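Lmo0488 protein (Listeria monocytogenes serovar 1/2a, PDB 5TED) is a LysR-type transcriptional regulator, here its effector-binding domain with bound shikimate, which activates protocatechuate biosynthesis genes in response to that ligand. Local coordinates at residues S112-R115 with P116-D119. Sequence-based numbering, arbitrary orientation.
With SKM ((3R,4S,5R)-3,4,5-trihydroxycyclohex-1-ene-1-carboxylic acid), chain D.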
ATOM      1  N   SER A 112      -2.743  -4.702  12.325  1.00 21.75           N
ATOM      2  CA  SER A 112      -3.469  -3.458  12.082  1.00 17.29           C
ATOM      3  C   SER A 112      -3.828  -2.777  13.396  1.00 17.57           C
ATOM      4  O   SER A 112      -4.505  -3.369  14.245  1.00 19.14           O
ATOM      5  CB  SER A 112      -4.741  -3.727  11.282  1.00 21.22           C
ATOM      6  OG  SER A 112      -5.441  -2.518  11.078  1.00 24.53           O
ATOM      7  N   GLY A 113      -3.413  -1.517  13.546  1.00 17.19           N
ATOM      8  CA  GLY A 113      -3.842  -0.721  14.678  1.00 14.80           C
ATOM      9  C   GLY A 113      -5.331  -0.432  14.705  1.00 13.46           C
ATOM     10  O   GLY A 113      -5.826   0.064  15.723  1.00 18.91           O
ATOM     11  N   LEU A 114      -6.061  -0.754  13.631  1.00 18.25           N
ATOM     12  CA  LEU A 114      -7.516  -0.634  13.636  1.00 20.35           C
ATOM     13  C   LEU A 114      -8.202  -1.788  14.360  1.00 20.63           C
ATOM     14  O   LEU A 114      -9.381  -1.671  14.710  1.00 19.59           O
ATOM     15  CB  LEU A 114      -8.043  -0.583  12.205  1.00 19.74           C
ATOM     16  CG  LEU A 114      -8.645   0.709  11.682  1.00 25.49           C
ATOM     17  CD1 LEU A 114      -9.283   0.426  10.332  1.00 29.66           C
ATOM     18  CD2 LEU A 114      -9.656   1.280  12.663  1.00 19.64           C
ATOM     19  N   ARG A 115      -7.505  -2.907  14.590  1.00 18.76           N
ATOM     20  CA  ARG A 115      -8.212  -4.090  15.078  1.00 22.87           C
ATOM     21  C   ARG A 115      -8.809  -3.933  16.472  1.00 23.40           C
ATOM     22  O   ARG A 115      -9.904  -4.454  16.712  1.00 26.81           O
ATOM     23  CB  ARG A 115      -7.298  -5.316  15.034  1.00 22.12           C
ATOM     24  CG  ARG A 115      -7.234  -5.972  13.647  1.00 18.99           C
ATOM     25  CD  ARG A 115      -8.522  -6.707  13.296  1.00 20.75           C
ATOM     26  NE  ARG A 115      -8.821  -7.699  14.321  1.00 22.24           N
ATOM     27  CZ  ARG A 115      -8.156  -8.843  14.442  1.00 25.04           C
ATOM     28  NH1 ARG A 115      -7.178  -9.135  13.588  1.00 26.04           N
ATOM     29  NH2 ARG A 115      -8.466  -9.689  15.417  1.00 29.12           N
ATOM     30  N   PRO A 116      -8.162  -3.235  17.419  1.00 23.56           N
ATOM     31  CA  PRO A 116      -8.833  -3.002  18.713  1.00 24.03           C
ATOM     32  C   PRO A 116     -10.219  -2.386  18.584  1.00 24.00           C
ATOM     33  O   PRO A 116     -11.176  -2.897  19.175  1.00 21.88           O
ATOM     34  CB  PRO A 116      -7.848  -2.087  19.449  1.00 22.35           C
ATOM     35  CG  PRO A 116      -6.518  -2.507  18.925  1.00 21.35           C
ATOM     36  CD  PRO A 116      -6.748  -2.812  17.456  1.00 21.18           C
ATOM     37  N   LEU A 117     -10.356  -1.301  17.817  1.00 23.43           N
ATOM     38  CA  LEU A 117     -11.671  -0.700  17.599  1.00 23.11           C
ATOM     39  C   LEU A 117     -12.625  -1.677  16.919  1.00 25.50           C
ATOM     40  O   LEU A 117     -13.762  -1.877  17.369  1.00 26.00           O
ATOM     41  CB  LEU A 117     -11.531   0.582  16.772  1.00 18.03           C
ATOM     42  CG  LEU A 117     -12.822   1.272  16.333  1.00 17.17           C
ATOM     43  CD1 LEU A 117     -13.709   1.556  17.543  1.00 17.48           C
ATOM     44  CD2 LEU A 117     -12.545   2.561  15.580  1.00 19.84           C
ATOM     45  N   ILE A 118     -12.189  -2.283  15.816  1.00 17.05           N
ATOM     46  CA  ILE A 118     -13.070  -3.184  15.078  1.00 19.83           C
ATOM     47  C   ILE A 118     -13.522  -4.335  15.969  1.00 21.12           C
ATOM     48  O   ILE A 118     -14.719  -4.638  16.060  1.00 20.11           O
ATOM     49  CB  ILE A 118     -12.385  -3.690  13.793  1.00 17.30           C
ATOM     50  CG1 ILE A 118     -12.313  -2.575  12.744  1.00 14.91           C
ATOM     51  CG2 ILE A 118     -13.125  -4.926  13.252  1.00 15.98           C
ATOM     52  CD1 ILE A 118     -11.311  -2.842  11.621  1.00 18.00           C
ATOM     53  N   ASP A 119     -12.575  -4.999  16.639  1.00 23.11           N
ATOM     54  CA  ASP A 119     -12.954  -6.114  17.508  1.00 24.57           C
ATOM     55  C   ASP A 119     -13.925  -5.664  18.596  1.00 32.47           C
ATOM     56  O   ASP A 119     -14.843  -6.407  18.968  1.00 31.86           O
ATOM     57  CB  ASP A 119     -11.710  -6.746  18.142  1.00 21.70           C
ATOM     58  CG  ASP A 119     -10.825  -7.456  17.125  1.00 24.15           C
ATOM     59  OD1 ASP A 119     -11.256  -7.639  15.967  1.00 28.30           O
ATOM     60  OD2 ASP A 119      -9.686  -7.811  17.480  1.00 21.58           O
TER
HETATM   61  O12 SKM D 401      -4.012   0.824   6.585  1.00 15.27           O
HETATM   62  C8  SKM D 401      -4.593  -0.308   7.225  1.00 15.96           C
HETATM   63  C6  SKM D 401      -3.650  -1.051   7.892  1.00 13.02           C
HETATM   64  O7  SKM D 401      -4.239  -2.179   8.540  1.00 16.36           O
HETATM   65  C5  SKM D 401      -2.869  -0.214   9.083  1.00 12.35           C
HETATM   66  C4  SKM D 401      -3.790   0.471   9.997  1.00 17.90           C
HETATM   67  C1  SKM D 401      -3.339   0.947  11.386  1.00 17.30           C
HETATM   68  O2  SKM D 401      -2.302   0.436  11.900  1.00 19.67           O
HETATM   69  O3  SKM D 401      -4.012   1.825  12.009  1.00 18.72           O
HETATM   70  C10 SKM D 401      -5.281   0.786   9.502  1.00 13.27           C
HETATM   71  C9  SKM D 401      -5.790   0.219   8.291  1.00 16.11           C
HETATM   72  O11 SKM D 401      -6.547   1.169   7.653  1.00 14.29           O
HETATM   73  O   HOH W   1      -8.329   0.658  16.940  1.00 19.37           O
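In the periplasmic-binding-protein fold of this LysR effector domain, the turn Ser112–Arg115 joins the shikimate pocket to the start of helix 115–124, where Arg115 pairs with Asp119 one helical turn on. The turn is a type I beta turn, closed by Arg115 N bonding to Ser112 O, and its Ser112 side chain works in two directions. With its hydroxyl anti to the backbone N (chi1 179°), Ser112 OG donates to O7 of shikimate at 2.8 Å. Ser112 OG also accepts a capping bond from Leu114 N at 3.2 Å, a bond that probably helps to hold the hydroxyl toward the ligand. Gly113 N donates to the carboxylate oxygen O2 of shikimate, 2.8 Å away. Leu114 lies against the ring of the ligand, its CG 4.0 Å from C10, while its CB touches Ile118 CD1 further along the helix. Arg177 and Asp138, among others, also hydrogen-bond the ligand.

Ile118 N bonds to Leu114 O and Asp119 N to Arg115 O, i to i+4 bonds of the first turn. One water takes the N-H of Leu117 and donates to Gly113 O, bridging turn and first helical turn. Arg115, bent at chi2 and chi3, folds forward along the helix and grips Asp119 side-on, one nitrogen to each carboxylate oxygen, although the two planes stand 62° apart. Its NH1 turns the other way, to a salt bridge with Asp110 and a hydrogen bond to Phe108 O, which ties the helix start to the end of strand 104–108. Of the two bonds to Asp119, Arg115 NE to Asp119 OD1 is the straighter (2.9 Å, 162°); Arg115 NH2 reaches the syn lone pair of Asp119 OD2 at 3.0 Å, with that oxygen tilted out of the guanidinium plane.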